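Local coordinates for protein catalase (Pseudomonas syringae, PDB 1M7S) that decomposes hydrogen peroxide into water and oxygen with a heme cofactor, protecting the cell from peroxide toxicity, at residues A183-M188 and N239-A244; F250-L255 and Q289-K294; S177-P182 and Q216-L221. All blocks are in the same frame, centred on the assembly; numbering follows the deposited sequence.

Contact 1. Residues A183-M188 and N239-A244; sequences AGYRFM and NDLVGA
Arg186 lays its guanidinium over the CB of Ala244, with NH1 3.5 Å from that CB, while its edge meets the carboxylate of Asp240. The salt bridge is side-on and two-pronged: NE of Arg186 reaches OD1 of Asp240 at 3.0 Å in a nearly straight bond, and NH2 of Arg186 reaches OD2 of Asp240 at 2.8 Å. A bend at chi3 (-70°) places NE for its bond. Both oxygens lie close to the guanidinium plane, but the carboxylate is turned 40° from it, so NE comes to OD1 from above the carboxylate plane and NH2 meets OD2 on the syn side, though well out of that plane. CZ of Phe187 lies over the opposite guanidinium face, like the Ala244 CB offset toward the rim. The contact fastens the loop ahead of strand 190-191 to helix 236-246, which directly precedes barrel strand 252-260 of the catalase fold. A water accepts from the backbone N of Tyr185 (2.7 Å) and donates to OD1 of Asp240, giving that oxygen a second partner. Beside the ion pair, CD1 of Leu241 rests 3.9 Å from CG of Arg186. The Tyr185 ring stacks with Phe89 and lies about 8 Å, side chain to side chain, from His52, the predicted catalytic histidine.

Contact 2. Residues F250-L255 and Q289-K294; sequences FPKWDL and QMVLNK
An antiparallel strand pair of the catalase beta-barrel brings 252-255 against 289-294, with segment axes 4.7 Å apart and directions 161° from one another. Trp253 and Met290 form the hydrogen-bonded pair: N of Trp253 donates to O of Met290, and N of Met290 returns a bond to O of Trp253 at 2.8 Å. Non-hydrogen-bonded pairs flank it, Lys252 with Val291 and Asp254 with Gln289. A further backbone bond, from N of Leu292 to O of Pro251, carries the pairing past the strand's start. On the face of Trp253 and Met290, CD1 of Leu292 packs 3.6 Å from CZ3 of the Trp253 indole, the two side chains crossing at about a right angle; NE1 of Trp253 bonds to O of Met188. Lys252, Asp254, Gln289 and Val291 share the other face, polar apart from the valine and the lysine methylenes. Gln289 has CG anti to its backbone N (chi1 178°), and its extended chain ends with NE2 donating to OD1 of Asp254 at 2.9 Å, amide and carboxylate planes only 15° apart. Its OE1 lies against CE of Lys252, while CG of Lys252 packs on CG2 of Val291 at 3.7 Å. At the end near Phe250, CB of Asn293 sits over the centre of the phenyl ring, 3.4 Å from the centroid, a CH-pi contact. A classic beta bulge follows, Asn293 and Lys294 lying together opposite Lys59 of strand 55-64. An apolar face toward Val87 and Phe108 backs a mixed, partly exposed one, as expected of a strand pair in the catalase beta-barrel.

Contact 3. Residues S177-P182 and Q216-L221; sequences SNEGTP and QGIKNL
Thr181 and Leu221 make the tight part of this contact, where two bonds join the same two residues. N of Leu221 donates to O of Thr181 at 2.8 Å in a nearly straight bond, and OG1 of Thr181 donates to O of Leu221 at 2.9 Å, tilted from the carbonyl plane. The hydroxyl reaches that oxygen because OG1 stands between the backbone N and the carbonyl carbon (chi1 51°). CB of Leu221 closes on O of Thr181 at 3.5 Å, and the next pair, Pro182 and Asn220, forms a single backbone bridge with CA atoms 4.2 Å apart. Thr181 and Leu221 both reach Val226 of helix 223-232, which helps bury this end. CB of Asn178 packs 3.6 Å from O of Leu221, while ND2 of Asn178 bonds to Asp429.

The other side, around Glu179 and the exposed Ile218, is looser. ND2 of Asn220 gives OE1 of Glu179 a weak bond of 2.9 Å, bent to 147°, with amide and carboxylate planes 84° apart. Glu179 turns back at chi2, which sets its CD 3.2 Å from ND2 of Asn220. CG2 of Ile218 comes only to 4.0 Å from OE1 of Glu179. A 3-10 turn runs through 178-180, and at its start OG of Ser177 accepts from N of Glu179, an ST turn. With the lone bridge of Pro182 and Asn220, this joins the loop after helix 169-176 to the loop that follows barrel strand 205-214 of the catalase fold.

In the fold
All three contacts are partly buried, yet they differ in kind. Contacts 1 and 2 each have four buried and no exposed touching residues; contact 3 includes exposed Ile218 and Lys219 and is the most superficial. Contact 2 belongs to the barrel wall and relies on regular backbone pairing; contact 1 joins a loop to a helix through charge and one bridging water; contact 3 joins two loops. Contacts 1 and 3 share the connection between helix 169-176 and strand 190-191, and Lys219 pairs by backbone with Ala183 and Phe187. Arg186 CG packs on Pro251 CB, tying contact 1 to contact 2, whereas Gln216 OE1 accepts from Lys252 N to tie contact 3 to contact 2. Contact 1 approaches nearest to the heme, about 9 Å from the Tyr185 side chain.

Contact 1. Residues A183-M188 and N239-A244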
ATOM      1  N   ALA A 183       8.575  16.918 -33.107  1.00 10.30           N
ATOM      2  CA  ALA A 183       8.643  15.751 -34.019  1.00 11.58           C
ATOM      3  C   ALA A 183       9.407  14.601 -33.359  1.00 10.72           C
ATOM      4  O   ALA A 183       9.213  13.421 -33.755  1.00 12.66           O
ATOM      5  CB  ALA A 183       9.319  16.135 -35.318  1.00 11.63           C
ATOM      6  N   GLY A 184      10.216  14.908 -32.352  1.00  8.18           N
ATOM      7  CA  GLY A 184      10.932  13.842 -31.649  1.00  7.81           C
ATOM      8  C   GLY A 184      11.604  14.439 -30.412  1.00  6.19           C
ATOM      9  O   GLY A 184      12.029  15.604 -30.448  1.00  8.92           O
ATOM     10  N   TYR A 185      11.881  13.628 -29.438  1.00  4.77           N
ATOM     11  CA  TYR A 185      12.605  14.086 -28.234  1.00  8.08           C
ATOM     12  C   TYR A 185      14.051  14.468 -28.605  1.00  9.15           C
ATOM     13  O   TYR A 185      14.644  15.369 -27.989  1.00  7.76           O
ATOM     14  CB  TYR A 185      12.653  13.009 -27.171  1.00  7.96           C
ATOM     15  CG  TYR A 185      11.321  12.713 -26.499  1.00  7.66           C
ATOM     16  CD1 TYR A 185      10.579  13.754 -25.942  1.00  7.19           C
ATOM     17  CD2 TYR A 185      10.930  11.390 -26.364  1.00  8.90           C
ATOM     18  CE1 TYR A 185       9.392  13.479 -25.284  1.00  9.17           C
ATOM     19  CE2 TYR A 185       9.750  11.098 -25.676  1.00  9.73           C
ATOM     20  CZ  TYR A 185       9.014  12.139 -25.169  1.00 10.06           C
ATOM     21  OH  TYR A 185       7.825  11.840 -24.519  1.00 11.97           O
ATOM     22  N   ARG A 186      14.543  13.851 -29.682  1.00  9.52           N
ATOM     23  CA  ARG A 186      15.873  14.168 -30.187  1.00 11.98           C
ATOM     24  C   ARG A 186      15.914  15.560 -30.820  1.00 12.27           C
ATOM     25  O   ARG A 186      17.004  16.099 -30.979  1.00 14.54           O
ATOM     26  CB  ARG A 186      16.272  13.199 -31.352  1.00  9.54           C
ATOM     27  CG  ARG A 186      16.325  11.748 -30.892  1.00 11.38           C
ATOM     28  CD  ARG A 186      16.924  10.877 -32.045  1.00 11.10           C
ATOM     29  NE  ARG A 186      15.948  10.800 -33.132  1.00 10.57           N
ATOM     30  CZ  ARG A 186      16.290  10.650 -34.400  1.00 13.76           C
ATOM     31  NH1 ARG A 186      17.607  10.607 -34.670  1.00 16.09           N
ATOM     32  NH2 ARG A 186      15.379  10.546 -35.363  1.00 12.97           N
ATOM     33  N   PHE A 187      14.807  16.146 -31.189  1.00 10.05           N
ATOM     34  CA  PHE A 187      14.679  17.420 -31.845  1.00 10.33           C
ATOM     35  C   PHE A 187      14.071  18.495 -30.939  1.00 10.82           C
ATOM     36  O   PHE A 187      13.318  19.322 -31.420  1.00 12.31           O
ATOM     37  CB  PHE A 187      13.858  17.255 -33.144  1.00 11.98           C
ATOM     38  CG  PHE A 187      14.460  16.161 -33.998  1.00 13.32           C
ATOM     39  CD1 PHE A 187      13.783  14.955 -34.135  1.00 14.90           C
ATOM     40  CD2 PHE A 187      15.676  16.319 -34.623  1.00 14.80           C
ATOM     41  CE1 PHE A 187      14.295  13.919 -34.894  1.00 15.51           C
ATOM     42  CE2 PHE A 187      16.221  15.284 -35.384  1.00 15.03           C
ATOM     43  CZ  PHE A 187      15.543  14.081 -35.520  1.00 15.96           C
ATOM     44  N   MET A 188      14.426  18.443 -29.675  1.00  9.98           N
ATOM     45  CA  MET A 188      14.006  19.466 -28.736  1.00 10.72           C
ATOM     46  C   MET A 188      15.193  19.826 -27.831  1.00  8.65           C
ATOM     47  O   MET A 188      16.010  18.959 -27.505  1.00  6.81           O
ATOM     48  CB  MET A 188      12.839  19.108 -27.821  1.00 10.25           C
ATOM     49  CG  MET A 188      13.017  18.061 -26.753  1.00 12.58           C
ATOM     50  SD  MET A 188      11.393  17.607 -26.026  1.00  8.37           S
ATOM     51  CE  MET A 188      12.089  16.914 -24.508  1.00  9.19           C
ATOM     52  N   ASN A 239       8.887   5.807 -30.491  1.00 10.89           N
ATOM     53  CA  ASN A 239       9.384   5.099 -31.676  1.00 14.41           C
ATOM     54  C   ASN A 239      10.608   5.780 -32.276  1.00 15.45           C
ATOM     55  O   ASN A 239      11.567   5.100 -32.674  1.00 15.63           O
ATOM     56  CB  ASN A 239       8.280   5.071 -32.746  1.00 16.12           C
ATOM     57  CG  ASN A 239       7.518   3.753 -32.669  1.00 19.06           C
ATOM     58  OD1 ASN A 239       8.190   2.701 -32.676  1.00 21.31           O
ATOM     59  ND2 ASN A 239       6.208   3.882 -32.632  1.00 20.60           N
ATOM     60  N   ASP A 240      10.542   7.093 -32.443  1.00 12.49           N
ATOM     61  CA  ASP A 240      11.632   7.898 -32.985  1.00 13.53           C
ATOM     62  C   ASP A 240      12.920   7.741 -32.170  1.00 14.46           C
ATOM     63  O   ASP A 240      14.010   7.608 -32.738  1.00 14.47           O
ATOM     64  CB  ASP A 240      11.250   9.377 -32.997  1.00 14.56           C
ATOM     65  CG  ASP A 240      12.425  10.281 -33.403  1.00 16.70           C
ATOM     66  OD1 ASP A 240      13.036  10.904 -32.497  1.00 16.81           O
ATOM     67  OD2 ASP A 240      12.703  10.346 -34.609  1.00 17.50           O
ATOM     68  N   LEU A 241      12.812   7.762 -30.847  1.00 11.05           N
ATOM     69  CA  LEU A 241      13.983   7.690 -29.983  1.00 12.47           C
ATOM     70  C   LEU A 241      14.547   6.295 -29.904  1.00 11.96           C
ATOM     71  O   LEU A 241      15.769   6.124 -30.085  1.00 12.29           O
ATOM     72  CB  LEU A 241      13.694   8.249 -28.590  1.00 10.21           C
ATOM     73  CG  LEU A 241      14.839   8.212 -27.571  1.00  9.46           C
ATOM     74  CD1 LEU A 241      16.022   9.026 -28.140  1.00 10.54           C
ATOM     75  CD2 LEU A 241      14.372   8.786 -26.238  1.00 11.10           C
ATOM     76  N   VAL A 242      13.706   5.290 -29.611  1.00 10.91           N
ATOM     77  CA  VAL A 242      14.173   3.918 -29.484  1.00 11.86           C
ATOM     78  C   VAL A 242      14.742   3.453 -30.832  1.00 12.51           C
ATOM     79  O   VAL A 242      15.848   2.899 -30.863  1.00 13.21           O
ATOM     80  CB  VAL A 242      13.050   3.013 -28.964  1.00 11.93           C
ATOM     81  CG1 VAL A 242      13.447   1.536 -29.049  1.00 14.14           C
ATOM     82  CG2 VAL A 242      12.615   3.504 -27.578  1.00 13.47           C
ATOM     83  N   GLY A 243      14.090   3.830 -31.906  1.00 11.47           N
ATOM     84  CA  GLY A 243      14.489   3.598 -33.274  1.00 13.35           C
ATOM     85  C   GLY A 243      15.884   4.120 -33.594  1.00 14.67           C
ATOM     86  O   GLY A 243      16.715   3.358 -34.134  1.00 15.42           O
ATOM     87  N   ALA A 244      16.124   5.398 -33.283  1.00 14.45           N
ATOM     88  CA  ALA A 244      17.416   6.029 -33.546  1.00 14.43           C
ATOM     89  C   ALA A 244      18.520   5.316 -32.810  1.00 14.60           C
ATOM     90  O   ALA A 244      19.578   5.037 -33.390  1.00 14.77           O
ATOM     91  CB  ALA A 244      17.349   7.492 -33.120  1.00 15.66           C
TER
HETATM   92  O   HOH W   1      12.005  10.953 -29.912  1.00 11.60           O

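Contact 2. Residues F250-L255 and Q289-K294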
ATOM      1  N   PHE A 250      22.956   8.067 -32.262  1.00 17.54           N
ATOM      2  CA  PHE A 250      22.793   8.572 -30.905  1.00 15.48           C
ATOM      3  C   PHE A 250      22.648  10.069 -30.827  1.00 14.74           C
ATOM      4  O   PHE A 250      23.488  10.888 -31.235  1.00 12.11           O
ATOM      5  CB  PHE A 250      23.984   8.084 -30.083  1.00 18.34           C
ATOM      6  CG  PHE A 250      24.261   6.620 -30.169  1.00 20.13           C
ATOM      7  CD1 PHE A 250      25.566   6.160 -30.244  1.00 21.11           C
ATOM      8  CD2 PHE A 250      23.235   5.675 -30.165  1.00 20.36           C
ATOM      9  CE1 PHE A 250      25.820   4.791 -30.313  1.00 22.36           C
ATOM     10  CE2 PHE A 250      23.472   4.325 -30.241  1.00 18.47           C
ATOM     11  CZ  PHE A 250      24.773   3.882 -30.294  1.00 21.45           C
ATOM     12  N   PRO A 251      21.533  10.506 -30.238  1.00 12.69           N
ATOM     13  CA  PRO A 251      21.268  11.935 -30.067  1.00 11.30           C
ATOM     14  C   PRO A 251      22.186  12.508 -29.004  1.00  8.96           C
ATOM     15  O   PRO A 251      22.546  11.884 -28.003  1.00  9.53           O
ATOM     16  CB  PRO A 251      19.791  12.050 -29.610  1.00  9.45           C
ATOM     17  CG  PRO A 251      19.625  10.725 -28.890  1.00  9.00           C
ATOM     18  CD  PRO A 251      20.462   9.697 -29.643  1.00 10.81           C
ATOM     19  N   LYS A 252      22.606  13.753 -29.260  1.00 10.21           N
ATOM     20  CA  LYS A 252      23.436  14.495 -28.330  1.00 11.07           C
ATOM     21  C   LYS A 252      22.946  15.907 -28.019  1.00  9.60           C
ATOM     22  O   LYS A 252      22.333  16.607 -28.814  1.00  8.79           O
ATOM     23  CB  LYS A 252      24.840  14.692 -28.957  1.00 13.48           C
ATOM     24  CG  LYS A 252      25.591  13.341 -28.960  1.00 14.62           C
ATOM     25  CD  LYS A 252      26.764  13.363 -29.959  1.00 18.38           C
ATOM     26  CE  LYS A 252      27.473  14.661 -30.103  1.00 21.42           C
ATOM     27  NZ  LYS A 252      27.113  15.530 -31.252  1.00 25.32           N
ATOM     28  N   TRP A 253      23.353  16.350 -26.800  1.00  7.84           N
ATOM     29  CA  TRP A 253      23.030  17.699 -26.384  1.00  9.43           C
ATOM     30  C   TRP A 253      24.251  18.326 -25.662  1.00  8.51           C
ATOM     31  O   TRP A 253      24.915  17.682 -24.875  1.00 11.02           O
ATOM     32  CB  TRP A 253      21.881  17.708 -25.387  1.00  6.95           C
ATOM     33  CG  TRP A 253      20.511  17.421 -25.920  1.00  7.39           C
ATOM     34  CD1 TRP A 253      19.521  18.315 -26.204  1.00  7.86           C
ATOM     35  CD2 TRP A 253      20.000  16.120 -26.189  1.00  8.69           C
ATOM     36  NE1 TRP A 253      18.402  17.624 -26.673  1.00  7.61           N
ATOM     37  CE2 TRP A 253      18.680  16.269 -26.634  1.00  8.47           C
ATOM     38  CE3 TRP A 253      20.523  14.813 -26.048  1.00  8.26           C
ATOM     39  CZ2 TRP A 253      17.884  15.182 -26.974  1.00  9.25           C
ATOM     40  CZ3 TRP A 253      19.744  13.736 -26.418  1.00  8.27           C
ATOM     41  CH2 TRP A 253      18.401  13.913 -26.870  1.00  8.78           C
ATOM     42  N   ASP A 254      24.566  19.557 -26.011  1.00  9.89           N
ATOM     43  CA  ASP A 254      25.601  20.332 -25.337  1.00  9.28           C
ATOM     44  C   ASP A 254      24.941  21.024 -24.142  1.00 11.75           C
ATOM     45  O   ASP A 254      23.826  21.561 -24.295  1.00 14.05           O
ATOM     46  CB  ASP A 254      26.226  21.378 -26.256  1.00 10.89           C
ATOM     47  CG  ASP A 254      27.376  20.773 -27.092  1.00 13.38           C
ATOM     48  OD1 ASP A 254      27.845  19.671 -26.770  1.00 13.70           O
ATOM     49  OD2 ASP A 254      27.773  21.428 -28.077  1.00 14.28           O
ATOM     50  N   LEU A 255      25.593  20.955 -22.991  1.00  9.88           N
ATOM     51  CA  LEU A 255      25.079  21.649 -21.797  1.00  9.44           C
ATOM     52  C   LEU A 255      25.713  23.022 -21.661  1.00 10.58           C
ATOM     53  O   LEU A 255      26.954  23.158 -21.627  1.00  9.32           O
ATOM     54  CB  LEU A 255      25.382  20.813 -20.539  1.00  7.38           C
ATOM     55  CG  LEU A 255      24.897  21.361 -19.194  1.00  7.77           C
ATOM     56  CD1 LEU A 255      23.353  21.513 -19.234  1.00  9.42           C
ATOM     57  CD2 LEU A 255      25.349  20.474 -18.060  1.00 10.86           C
ATOM     58  N   GLN A 289      28.856  17.785 -22.550  1.00  9.60           N
ATOM     59  CA  GLN A 289      28.086  17.174 -23.644  1.00  9.61           C
ATOM     60  C   GLN A 289      27.555  15.832 -23.182  1.00  9.04           C
ATOM     61  O   GLN A 289      28.235  15.043 -22.521  1.00  8.36           O
ATOM     62  CB  GLN A 289      28.847  17.066 -24.970  1.00  9.54           C
ATOM     63  CG  GLN A 289      28.045  16.391 -26.088  1.00 12.00           C
ATOM     64  CD  GLN A 289      28.853  16.370 -27.395  1.00 14.90           C
ATOM     65  OE1 GLN A 289      29.366  15.289 -27.704  1.00 15.54           O
ATOM     66  NE2 GLN A 289      28.950  17.430 -28.172  1.00 15.10           N
ATOM     67  N   MET A 290      26.263  15.605 -23.541  1.00  9.63           N
ATOM     68  CA  MET A 290      25.645  14.323 -23.162  1.00  7.80           C
ATOM     69  C   MET A 290      25.267  13.561 -24.442  1.00  7.14           C
ATOM     70  O   MET A 290      24.834  14.154 -25.422  1.00  7.72           O
ATOM     71  CB  MET A 290      24.395  14.586 -22.299  1.00  8.95           C
ATOM     72  CG  MET A 290      23.634  13.299 -21.961  1.00 10.55           C
ATOM     73  SD  MET A 290      22.333  13.581 -20.706  1.00 12.27           S
ATOM     74  CE  MET A 290      21.324  14.759 -21.546  1.00  8.32           C
ATOM     75  N   VAL A 291      25.487  12.262 -24.466  1.00  8.06           N
ATOM     76  CA  VAL A 291      25.096  11.432 -25.596  1.00  8.30           C
ATOM     77  C   VAL A 291      24.199  10.332 -25.031  1.00  6.70           C
ATOM     78  O   VAL A 291      24.536   9.729 -24.034  1.00  7.45           O
ATOM     79  CB  VAL A 291      26.282  10.759 -26.337  1.00 10.63           C
ATOM     80  CG1 VAL A 291      27.092   9.919 -25.372  1.00 10.20           C
ATOM     81  CG2 VAL A 291      25.756   9.972 -27.507  1.00 10.21           C
ATOM     82  N   LEU A 292      23.074  10.038 -25.665  1.00  8.75           N
ATOM     83  CA  LEU A 292      22.186   8.983 -25.185  1.00  9.15           C
ATOM     84  C   LEU A 292      22.365   7.809 -26.162  1.00  9.63           C
ATOM     85  O   LEU A 292      22.100   7.972 -27.347  1.00 10.81           O
ATOM     86  CB  LEU A 292      20.737   9.501 -25.097  1.00 10.74           C
ATOM     87  CG  LEU A 292      20.538  10.700 -24.145  1.00 12.01           C
ATOM     88  CD1 LEU A 292      19.068  11.117 -24.002  1.00  8.87           C
ATOM     89  CD2 LEU A 292      21.159  10.415 -22.763  1.00 10.18           C
ATOM     90  N   ASN A 293      22.874   6.699 -25.611  1.00 12.35           N
ATOM     91  CA  ASN A 293      23.186   5.662 -26.626  1.00 16.09           C
ATOM     92  C   ASN A 293      22.837   4.259 -26.235  1.00 16.21           C
ATOM     93  O   ASN A 293      23.386   3.342 -26.891  1.00 17.32           O
ATOM     94  CB  ASN A 293      24.710   5.775 -26.840  1.00 17.45           C
ATOM     95  CG  ASN A 293      25.475   5.625 -25.564  1.00 20.70           C
ATOM     96  OD1 ASN A 293      26.647   6.076 -25.599  1.00 27.54           O
ATOM     97  ND2 ASN A 293      24.985   5.054 -24.482  1.00 19.90           N
ATOM     98  N   LYS A 294      21.926   4.084 -25.272  1.00 13.46           N
ATOM     99  CA  LYS A 294      21.549   2.717 -24.930  1.00 12.47           C
ATOM    100  C   LYS A 294      20.044   2.649 -24.572  1.00 12.26           C
ATOM    101  O   LYS A 294      19.656   3.465 -23.740  1.00 12.04           O
ATOM    102  CB  LYS A 294      22.234   2.280 -23.665  1.00 16.03           C
ATOM    103  CG  LYS A 294      22.768   0.855 -23.622  1.00 21.30           C
ATOM    104  CD  LYS A 294      24.293   1.036 -23.522  1.00 25.88           C
ATOM    105  CE  LYS A 294      25.091   0.039 -24.357  1.00 28.96           C
ATOM    106  NZ  LYS A 294      26.521   0.528 -24.449  1.00 30.25           N
TER

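Contact 3. Residues S177-P182 and Q216-L221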
ATOM      1  N   SER A 177       2.041  27.330 -29.519  1.00  9.19           N
ATOM      2  CA  SER A 177       2.890  27.451 -30.702  1.00 10.30           C
ATOM      3  C   SER A 177       3.197  26.010 -31.118  1.00 10.91           C
ATOM      4  O   SER A 177       2.919  25.040 -30.405  1.00 10.13           O
ATOM      5  CB  SER A 177       4.211  28.155 -30.377  1.00  9.91           C
ATOM      6  OG  SER A 177       5.103  27.238 -29.748  1.00 11.94           O
ATOM      7  N   ASN A 178       3.917  25.832 -32.246  1.00  9.89           N
ATOM      8  CA  ASN A 178       4.317  24.487 -32.644  1.00 11.64           C
ATOM      9  C   ASN A 178       5.380  23.830 -31.783  1.00 11.34           C
ATOM     10  O   ASN A 178       5.475  22.595 -31.793  1.00 11.07           O
ATOM     11  CB  ASN A 178       4.807  24.469 -34.107  1.00 12.38           C
ATOM     12  CG  ASN A 178       3.690  24.836 -35.058  1.00 14.23           C
ATOM     13  OD1 ASN A 178       2.541  24.568 -34.761  1.00 10.91           O
ATOM     14  ND2 ASN A 178       3.953  25.477 -36.198  1.00 13.48           N
ATOM     15  N   GLU A 179       5.947  24.506 -30.781  1.00 11.22           N
ATOM     16  CA  GLU A 179       6.850  23.899 -29.802  1.00 13.06           C
ATOM     17  C   GLU A 179       6.083  22.944 -28.893  1.00 10.26           C
ATOM     18  O   GLU A 179       6.604  22.048 -28.230  1.00  8.85           O
ATOM     19  CB  GLU A 179       7.480  24.982 -28.914  1.00 18.73           C
ATOM     20  CG  GLU A 179       8.290  26.007 -29.696  1.00 24.94           C
ATOM     21  CD  GLU A 179       9.578  25.459 -30.260  1.00 29.24           C
ATOM     22  OE1 GLU A 179       9.979  24.302 -29.999  1.00 30.36           O
ATOM     23  OE2 GLU A 179      10.263  26.193 -31.017  1.00 32.26           O
ATOM     24  N   GLY A 180       4.770  23.145 -28.817  1.00 11.09           N
ATOM     25  CA  GLY A 180       3.874  22.253 -28.076  1.00  9.93           C
ATOM     26  C   GLY A 180       3.741  20.878 -28.710  1.00 11.40           C
ATOM     27  O   GLY A 180       3.342  19.894 -28.038  1.00 10.53           O
ATOM     28  N   THR A 181       4.155  20.669 -29.974  1.00 10.55           N
ATOM     29  CA  THR A 181       4.104  19.344 -30.591  1.00 11.99           C
ATOM     30  C   THR A 181       5.389  19.016 -31.360  1.00 10.99           C
ATOM     31  O   THR A 181       5.489  19.149 -32.593  1.00 11.31           O
ATOM     32  CB  THR A 181       2.922  19.262 -31.577  1.00 13.56           C
ATOM     33  OG1 THR A 181       3.004  20.405 -32.476  1.00 13.97           O
ATOM     34  CG2 THR A 181       1.546  19.341 -30.937  1.00 14.89           C
ATOM     35  N   PRO A 182       6.395  18.537 -30.667  1.00 10.44           N
ATOM     36  CA  PRO A 182       7.701  18.157 -31.209  1.00  9.48           C
ATOM     37  C   PRO A 182       7.642  16.970 -32.163  1.00 10.94           C
ATOM     38  O   PRO A 182       6.830  16.041 -31.980  1.00  9.59           O
ATOM     39  CB  PRO A 182       8.606  17.769 -30.010  1.00  9.37           C
ATOM     40  CG  PRO A 182       7.847  18.413 -28.856  1.00 11.48           C
ATOM     41  CD  PRO A 182       6.376  18.336 -29.203  1.00  9.95           C
ATOM     42  N   GLN A 216      20.921  17.944 -32.775  1.00 12.97           N
ATOM     43  CA  GLN A 216      20.196  17.479 -33.955  1.00 13.91           C
ATOM     44  C   GLN A 216      19.339  18.602 -34.505  1.00 14.13           C
ATOM     45  O   GLN A 216      18.703  18.453 -35.546  1.00 17.91           O
ATOM     46  CB  GLN A 216      19.295  16.296 -33.579  1.00 13.33           C
ATOM     47  CG  GLN A 216      20.026  15.068 -33.122  1.00 11.62           C
ATOM     48  CD  GLN A 216      20.755  15.188 -31.816  1.00 11.82           C
ATOM     49  OE1 GLN A 216      21.981  15.010 -31.757  1.00 11.20           O
ATOM     50  NE2 GLN A 216      20.029  15.465 -30.735  1.00 10.72           N
ATOM     51  N   GLY A 217      19.232  19.714 -33.768  1.00 12.71           N
ATOM     52  CA  GLY A 217      18.403  20.831 -34.183  1.00 15.67           C
ATOM     53  C   GLY A 217      16.994  20.656 -33.562  1.00 15.24           C
ATOM     54  O   GLY A 217      16.715  19.670 -32.874  1.00 16.89           O
ATOM     55  N   ILE A 218      16.188  21.664 -33.800  1.00 17.05           N
ATOM     56  CA  ILE A 218      14.801  21.725 -33.368  1.00 15.05           C
ATOM     57  C   ILE A 218      13.871  21.393 -34.529  1.00 15.80           C
ATOM     58  O   ILE A 218      13.908  22.023 -35.598  1.00 14.89           O
ATOM     59  CB  ILE A 218      14.410  23.152 -32.907  1.00 15.94           C
ATOM     60  CG1 ILE A 218      15.316  23.634 -31.783  1.00 16.58           C
ATOM     61  CG2 ILE A 218      12.940  23.220 -32.464  1.00 16.19           C
ATOM     62  CD1 ILE A 218      15.598  22.638 -30.693  1.00 17.41           C
ATOM     63  N   LYS A 219      12.969  20.426 -34.286  1.00 13.80           N
ATOM     64  CA  LYS A 219      12.009  20.084 -35.330  1.00 14.25           C
ATOM     65  C   LYS A 219      10.642  19.886 -34.665  1.00 12.74           C
ATOM     66  O   LYS A 219      10.494  18.980 -33.860  1.00 10.97           O
ATOM     67  CB  LYS A 219      12.428  18.761 -35.955  1.00 16.25           C
ATOM     68  CG  LYS A 219      12.177  18.561 -37.435  1.00 25.28           C
ATOM     69  CD  LYS A 219      13.143  17.517 -38.013  1.00 27.87           C
ATOM     70  CE  LYS A 219      14.588  17.907 -37.722  1.00 31.33           C
ATOM     71  NZ  LYS A 219      15.579  16.999 -38.373  1.00 33.39           N
ATOM     72  N   ASN A 220       9.664  20.654 -35.082  1.00 14.42           N
ATOM     73  CA  ASN A 220       8.305  20.553 -34.584  1.00 13.94           C
ATOM     74  C   ASN A 220       7.327  20.223 -35.713  1.00 15.85           C
ATOM     75  O   ASN A 220       7.541  20.485 -36.910  1.00 14.49           O
ATOM     76  CB  ASN A 220       7.927  21.952 -34.012  1.00 12.34           C
ATOM     77  CG  ASN A 220       8.815  22.303 -32.837  1.00 13.06           C
ATOM     78  OD1 ASN A 220       9.071  21.456 -31.983  1.00 12.40           O
ATOM     79  ND2 ASN A 220       9.290  23.530 -32.756  1.00 14.12           N
ATOM     80  N   LEU A 221       6.170  19.707 -35.295  1.00 13.77           N
ATOM     81  CA  LEU A 221       5.085  19.402 -36.207  1.00 13.14           C
ATOM     82  C   LEU A 221       4.096  20.560 -36.174  1.00 13.69           C
ATOM     83  O   LEU A 221       3.897  21.117 -35.095  1.00 12.03           O
ATOM     84  CB  LEU A 221       4.329  18.137 -35.736  1.00 13.23           C
ATOM     85  CG  LEU A 221       5.169  16.887 -35.627  1.00 13.28           C
ATOM     86  CD1 LEU A 221       4.374  15.755 -34.963  1.00 12.94           C
ATOM     87  CD2 LEU A 221       5.688  16.403 -36.986  1.00 16.44           C
TER